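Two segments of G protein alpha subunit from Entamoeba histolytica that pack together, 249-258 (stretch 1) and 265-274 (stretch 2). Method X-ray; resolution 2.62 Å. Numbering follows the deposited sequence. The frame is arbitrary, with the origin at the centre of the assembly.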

ATOM      1  N   PRO A 249       2.812  -7.216  19.400  1.00 41.99           N
ATOM      2  CA  PRO A 249       4.153  -7.802  19.252  1.00 36.76           C
ATOM      3  C   PRO A 249       4.169  -9.060  18.373  1.00 32.45           C
ATOM      4  O   PRO A 249       3.215  -9.849  18.403  1.00 31.60           O
ATOM      5  CB  PRO A 249       4.569  -8.121  20.700  1.00 36.75           C
ATOM      6  CG  PRO A 249       3.330  -7.967  21.524  1.00 38.54           C
ATOM      7  CD  PRO A 249       2.439  -7.013  20.807  1.00 38.87           C
ATOM      8  N   LEU A 250       5.248  -9.224  17.606  1.00 26.71           N
ATOM      9  CA  LEU A 250       5.377 -10.298  16.629  1.00 33.41           C
ATOM     10  C   LEU A 250       5.281 -11.680  17.264  1.00 41.07           C
ATOM     11  O   LEU A 250       4.822 -12.624  16.617  1.00 42.60           O
ATOM     12  CB  LEU A 250       6.697 -10.176  15.822  1.00 28.02           C
ATOM     13  CG  LEU A 250       6.947 -11.093  14.599  1.00 25.11           C
ATOM     14  CD1 LEU A 250       5.731 -11.203  13.654  1.00 14.83           C
ATOM     15  CD2 LEU A 250       8.146 -10.646  13.804  1.00 20.20           C
ATOM     16  N   ASN A 251       5.711 -11.815  18.519  1.00 41.73           N
ATOM     17  CA  ASN A 251       5.694 -13.146  19.127  1.00 45.24           C
ATOM     18  C   ASN A 251       4.334 -13.540  19.662  1.00 46.26           C
ATOM     19  O   ASN A 251       4.191 -14.620  20.228  1.00 50.88           O
ATOM     20  CB  ASN A 251       6.765 -13.332  20.197  1.00 45.64           C
ATOM     21  CG  ASN A 251       6.547 -12.444  21.420  1.00 47.58           C
ATOM     22  OD1 ASN A 251       5.485 -11.849  21.610  1.00 44.45           O
ATOM     23  ND2 ASN A 251       7.577 -12.351  22.254  1.00 48.71           N
ATOM     24  N   THR A 252       3.340 -12.672  19.482  1.00 36.23           N
ATOM     25  CA  THR A 252       1.965 -13.064  19.758  1.00 40.24           C
ATOM     26  C   THR A 252       1.378 -13.794  18.538  1.00 42.53           C
ATOM     27  O   THR A 252       0.289 -14.368  18.593  1.00 48.53           O
ATOM     28  CB  THR A 252       1.063 -11.855  20.149  1.00 45.87           C
ATOM     29  OG1 THR A 252       0.974 -10.948  19.050  1.00 50.10           O
ATOM     30  CG2 THR A 252       1.626 -11.118  21.357  1.00 42.97           C
ATOM     31  N   ILE A 253       2.116 -13.764  17.440  1.00 34.74           N
ATOM     32  CA  ILE A 253       1.671 -14.375  16.214  1.00 33.61           C
ATOM     33  C   ILE A 253       2.593 -15.536  15.873  1.00 35.03           C
ATOM     34  O   ILE A 253       2.140 -16.586  15.442  1.00 35.19           O
ATOM     35  CB  ILE A 253       1.672 -13.341  15.069  1.00 35.14           C
ATOM     36  CG1 ILE A 253       0.823 -12.123  15.459  1.00 38.75           C
ATOM     37  CG2 ILE A 253       1.175 -13.992  13.768  1.00 30.85           C
ATOM     38  CD1 ILE A 253      -0.707 -12.404  15.569  1.00 15.13           C
ATOM     39  N   PHE A 254       3.894 -15.315  16.052  1.00 36.96           N
ATOM     40  CA  PHE A 254       4.914 -16.361  15.972  1.00 33.54           C
ATOM     41  C   PHE A 254       5.655 -16.490  17.303  1.00 35.97           C
ATOM     42  O   PHE A 254       6.692 -15.858  17.497  1.00 36.61           O
ATOM     43  CB  PHE A 254       5.941 -16.035  14.889  1.00 28.73           C
ATOM     44  CG  PHE A 254       5.409 -16.160  13.507  1.00 38.35           C
ATOM     45  CD1 PHE A 254       4.923 -15.031  12.825  1.00 36.02           C
ATOM     46  CD2 PHE A 254       5.385 -17.403  12.870  1.00 36.40           C
ATOM     47  CE1 PHE A 254       4.416 -15.143  11.530  1.00 26.35           C
ATOM     48  CE2 PHE A 254       4.890 -17.523  11.581  1.00 32.38           C
ATOM     49  CZ  PHE A 254       4.399 -16.390  10.912  1.00 30.62           C
ATOM     50  N   PRO A 255       5.143 -17.328  18.215  1.00 38.41           N
ATOM     51  CA  PRO A 255       5.788 -17.471  19.533  1.00 37.43           C
ATOM     52  C   PRO A 255       7.244 -17.927  19.429  1.00 46.38           C
ATOM     53  O   PRO A 255       8.028 -17.674  20.338  1.00 44.54           O
ATOM     54  CB  PRO A 255       4.923 -18.521  20.241  1.00 37.62           C
ATOM     55  CG  PRO A 255       3.571 -18.438  19.538  1.00 36.91           C
ATOM     56  CD  PRO A 255       3.925 -18.150  18.090  1.00 35.62           C
ATOM     57  N   GLU A 256       7.602 -18.552  18.309  1.00 62.50           N
ATOM     58  CA  GLU A 256       8.973 -19.004  18.034  1.00 71.65           C
ATOM     59  C   GLU A 256       9.862 -17.867  17.542  1.00 72.05           C
ATOM     60  O   GLU A 256      10.762 -18.086  16.719  1.00 76.77           O
ATOM     61  CB  GLU A 256       8.954 -20.099  16.955  1.00 74.73           C
ATOM     62  CG  GLU A 256       9.927 -21.251  17.173  1.00 76.51           C
ATOM     63  CD  GLU A 256       9.591 -22.105  18.408  1.00 76.49           C
ATOM     64  OE1 GLU A 256       8.714 -21.704  19.214  1.00 68.90           O
ATOM     65  OE2 GLU A 256      10.218 -23.180  18.569  1.00 77.95           O
ATOM     66  N   TYR A 257       9.594 -16.654  18.020  1.00 66.01           N
ATOM     67  CA  TYR A 257      10.321 -15.475  17.572  1.00 52.47           C
ATOM     68  C   TYR A 257      10.839 -14.684  18.774  1.00 49.64           C
ATOM     69  O   TYR A 257      10.104 -14.418  19.727  1.00 47.60           O
ATOM     70  CB  TYR A 257       9.446 -14.608  16.659  1.00 44.01           C
ATOM     71  CG  TYR A 257       9.976 -13.201  16.437  1.00 43.68           C
ATOM     72  CD1 TYR A 257      11.032 -12.961  15.569  1.00 46.26           C
ATOM     73  CD2 TYR A 257       9.419 -12.110  17.104  1.00 42.62           C
ATOM     74  CE1 TYR A 257      11.526 -11.673  15.373  1.00 50.40           C
ATOM     75  CE2 TYR A 257       9.900 -10.820  16.911  1.00 45.64           C
ATOM     76  CZ  TYR A 257      10.954 -10.605  16.043  1.00 52.70           C
ATOM     77  OH  TYR A 257      11.439  -9.327  15.841  1.00 56.31           O
ATOM     78  N   THR A 258      12.109 -14.303  18.716  1.00 42.32           N
ATOM     79  CA  THR A 258      12.770 -13.739  19.881  1.00 48.10           C
ATOM     80  C   THR A 258      13.395 -12.357  19.651  1.00 54.47           C
ATOM     81  O   THR A 258      14.287 -11.959  20.394  1.00 53.35           O
ATOM     82  CB  THR A 258      13.872 -14.691  20.380  1.00 45.59           C
ATOM     83  OG1 THR A 258      14.893 -14.777  19.392  1.00 42.88           O
ATOM     84  CG2 THR A 258      13.319 -16.082  20.615  1.00 47.40           C
HETATM   85  N   MSE A 265      14.876  -6.742  12.545  1.00 39.54           N
HETATM   86  CA  MSE A 265      14.923  -8.171  12.762  1.00 42.85           C
HETATM   87  C   MSE A 265      13.568  -8.805  12.440  1.00 42.01           C
HETATM   88  O   MSE A 265      13.523  -9.916  11.870  1.00 31.51           O
HETATM   89  CB  MSE A 265      15.329  -8.480  14.197  1.00 43.99           C
HETATM   90  CG  MSE A 265      16.799  -8.215  14.505  1.00 47.27           C
HETATM   91 SE   MSE A 265      17.286  -8.921  16.266  1.00 84.30          SE
HETATM   92  CE  MSE A 265      15.996  -8.001  17.387  1.00291.62           C
ATOM     93  N   GLY A 266      12.481  -8.098  12.793  1.00 31.67           N
ATOM     94  CA  GLY A 266      11.136  -8.593  12.548  1.00 27.23           C
ATOM     95  C   GLY A 266      10.780  -8.651  11.064  1.00 33.41           C
ATOM     96  O   GLY A 266      10.068  -9.547  10.602  1.00 27.74           O
ATOM     97  N   ALA A 267      11.279  -7.685  10.302  1.00 38.96           N
ATOM     98  CA  ALA A 267      10.975  -7.637   8.887  1.00 33.61           C
ATOM     99  C   ALA A 267      11.723  -8.753   8.190  1.00 34.19           C
ATOM    100  O   ALA A 267      11.213  -9.345   7.234  1.00 33.88           O
ATOM    101  CB  ALA A 267      11.332  -6.287   8.304  1.00 30.54           C
ATOM    102  N   GLN A 268      12.923  -9.049   8.681  1.00 35.61           N
ATOM    103  CA  GLN A 268      13.744 -10.150   8.154  1.00 37.48           C
ATOM    104  C   GLN A 268      13.092 -11.517   8.391  1.00 38.58           C
ATOM    105  O   GLN A 268      13.105 -12.405   7.529  1.00 35.85           O
ATOM    106  CB  GLN A 268      15.124 -10.124   8.796  1.00 32.27           C
ATOM    107  CG  GLN A 268      15.962 -11.359   8.564  1.00 40.45           C
ATOM    108  CD  GLN A 268      17.385 -11.200   9.117  1.00 57.38           C
ATOM    109  OE1 GLN A 268      17.608 -11.151  10.340  1.00 55.62           O
ATOM    110  NE2 GLN A 268      18.353 -11.119   8.211  1.00 61.36           N
ATOM    111  N   TYR A 269      12.511 -11.665   9.570  1.00 35.64           N
ATOM    112  CA  TYR A 269      11.820 -12.882   9.930  1.00 35.50           C
ATOM    113  C   TYR A 269      10.661 -13.142   8.956  1.00 30.14           C
ATOM    114  O   TYR A 269      10.499 -14.229   8.428  1.00 30.13           O
ATOM    115  CB  TYR A 269      11.331 -12.741  11.361  1.00 34.71           C
ATOM    116  CG  TYR A 269      10.744 -13.998  11.953  1.00 40.53           C
ATOM    117  CD1 TYR A 269       9.385 -14.284  11.795  1.00 38.60           C
ATOM    118  CD2 TYR A 269      11.535 -14.891  12.687  1.00 33.38           C
ATOM    119  CE1 TYR A 269       8.834 -15.409  12.339  1.00 37.85           C
ATOM    120  CE2 TYR A 269      10.990 -16.020  13.244  1.00 30.87           C
ATOM    121  CZ  TYR A 269       9.636 -16.276  13.066  1.00 40.44           C
ATOM    122  OH  TYR A 269       9.053 -17.397  13.601  1.00 45.33           O
ATOM    123  N   ILE A 270       9.863 -12.124   8.704  1.00 29.85           N
ATOM    124  CA  ILE A 270       8.817 -12.235   7.710  1.00 29.62           C
ATOM    125  C   ILE A 270       9.410 -12.468   6.314  1.00 33.53           C
ATOM    126  O   ILE A 270       8.952 -13.336   5.563  1.00 33.86           O
ATOM    127  CB  ILE A 270       7.882 -11.016   7.761  1.00 23.19           C
ATOM    128  CG1 ILE A 270       7.204 -10.956   9.132  1.00 17.46           C
ATOM    129  CG2 ILE A 270       6.846 -11.089   6.657  1.00 20.98           C
ATOM    130  CD1 ILE A 270       6.456  -9.700   9.378  1.00 21.08           C
ATOM    131  N   GLN A 271      10.449 -11.721   5.968  1.00 29.94           N
ATOM    132  CA  GLN A 271      11.057 -11.902   4.664  1.00 27.22           C
ATOM    133  C   GLN A 271      11.517 -13.357   4.460  1.00 32.28           C
ATOM    134  O   GLN A 271      11.314 -13.950   3.402  1.00 30.07           O
ATOM    135  CB  GLN A 271      12.217 -10.932   4.489  1.00 26.61           C
ATOM    136  CG  GLN A 271      13.016 -11.127   3.218  1.00 33.20           C
ATOM    137  CD  GLN A 271      14.340 -11.805   3.486  1.00 50.47           C
ATOM    138  OE1 GLN A 271      15.322 -11.145   3.842  1.00 59.68           O
ATOM    139  NE2 GLN A 271      14.380 -13.130   3.332  1.00 51.96           N
ATOM    140  N   GLN A 272      12.141 -13.931   5.481  1.00 34.53           N
ATOM    141  CA  GLN A 272      12.644 -15.286   5.363  1.00 30.48           C
ATOM    142  C   GLN A 272      11.525 -16.309   5.243  1.00 31.28           C
ATOM    143  O   GLN A 272      11.746 -17.380   4.691  1.00 31.09           O
ATOM    144  CB  GLN A 272      13.589 -15.620   6.515  1.00 27.90           C
ATOM    145  CG  GLN A 272      14.889 -14.866   6.433  1.00 34.60           C
ATOM    146  CD  GLN A 272      15.663 -14.870   7.735  1.00 41.99           C
ATOM    147  OE1 GLN A 272      15.155 -15.316   8.761  1.00 48.28           O
ATOM    148  NE2 GLN A 272      16.897 -14.402   7.695  1.00 37.51           N
ATOM    149  N   LEU A 273      10.323 -15.980   5.730  1.00 30.82           N
ATOM    150  CA  LEU A 273       9.159 -16.867   5.517  1.00 28.46           C
ATOM    151  C   LEU A 273       8.711 -16.935   4.063  1.00 30.23           C
ATOM    152  O   LEU A 273       8.195 -17.946   3.641  1.00 40.96           O
ATOM    153  CB  LEU A 273       7.965 -16.462   6.377  1.00 29.30           C
ATOM    154  CG  LEU A 273       8.139 -16.555   7.892  1.00 30.45           C
ATOM    155  CD1 LEU A 273       6.888 -16.052   8.583  1.00 24.81           C
ATOM    156  CD2 LEU A 273       8.462 -17.974   8.307  1.00 30.05           C
ATOM    157  N   PHE A 274       8.883 -15.847   3.311  1.00 29.32           N
ATOM    158  CA  PHE A 274       8.617 -15.830   1.871  1.00 25.04           C
ATOM    159  C   PHE A 274       9.699 -16.545   1.059  1.00 30.53           C
ATOM    160  O   PHE A 274       9.405 -17.173   0.051  1.00 39.17           O
ATOM    161  CB  PHE A 274       8.539 -14.389   1.346  1.00 24.95           C
ATOM    162  CG  PHE A 274       7.285 -13.660   1.712  1.00 23.64           C
ATOM    163  CD1 PHE A 274       7.164 -13.036   2.947  1.00 23.06           C
ATOM    164  CD2 PHE A 274       6.229 -13.572   0.808  1.00 18.11           C
ATOM    165  CE1 PHE A 274       5.996 -12.360   3.280  1.00 25.85           C
ATOM    166  CE2 PHE A 274       5.052 -12.891   1.139  1.00 16.40           C
ATOM    167  CZ  PHE A 274       4.935 -12.283   2.354  1.00 21.54           C
TER

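The contact is made by shape and apolar surface, for no hydrogen bond crosses between the first stretch, a short 3-10 segment followed by loop, and the helix; about 400 Å² is buried, both sides summed. Its principal bump is Y269, whose t side chain projects from the helix toward the first stretch into a hollow lined by L250, F254, E256 and Y257. The flat, wide tyrosine ring suits this place because face and edge can each be used. Y257 turns its edge to the face of Y269 (CD1 of Y257 to CD2 of Y269, 3.5 Å), and its CB also lies over that face, 4.2 Å from the ring centroid. Y269 in turn directs its own edge at the face of F254, with CE1 of Y269 3.7 Å from CG of F254. The two edge-to-face pairs have planes at 64° and 66°, so the rings interlock rather than lie flat together.

One helical turn earlier, G266 leaves the helix surface low. L250 CD2 reaches to 3.8 Å from G266 CA, and Y257 OH to 3.4 Å from the same atom. A CB here would press on Y257 OH, since an ideal one would sit 3.3 Å from that atom; it would also lie 3.6 Å from L250 CD2. One turn beyond Y269, L273 supplies a smaller bump: its CD1 meets F254 CZ at 3.4 Å, extending the apolar contact along the helix.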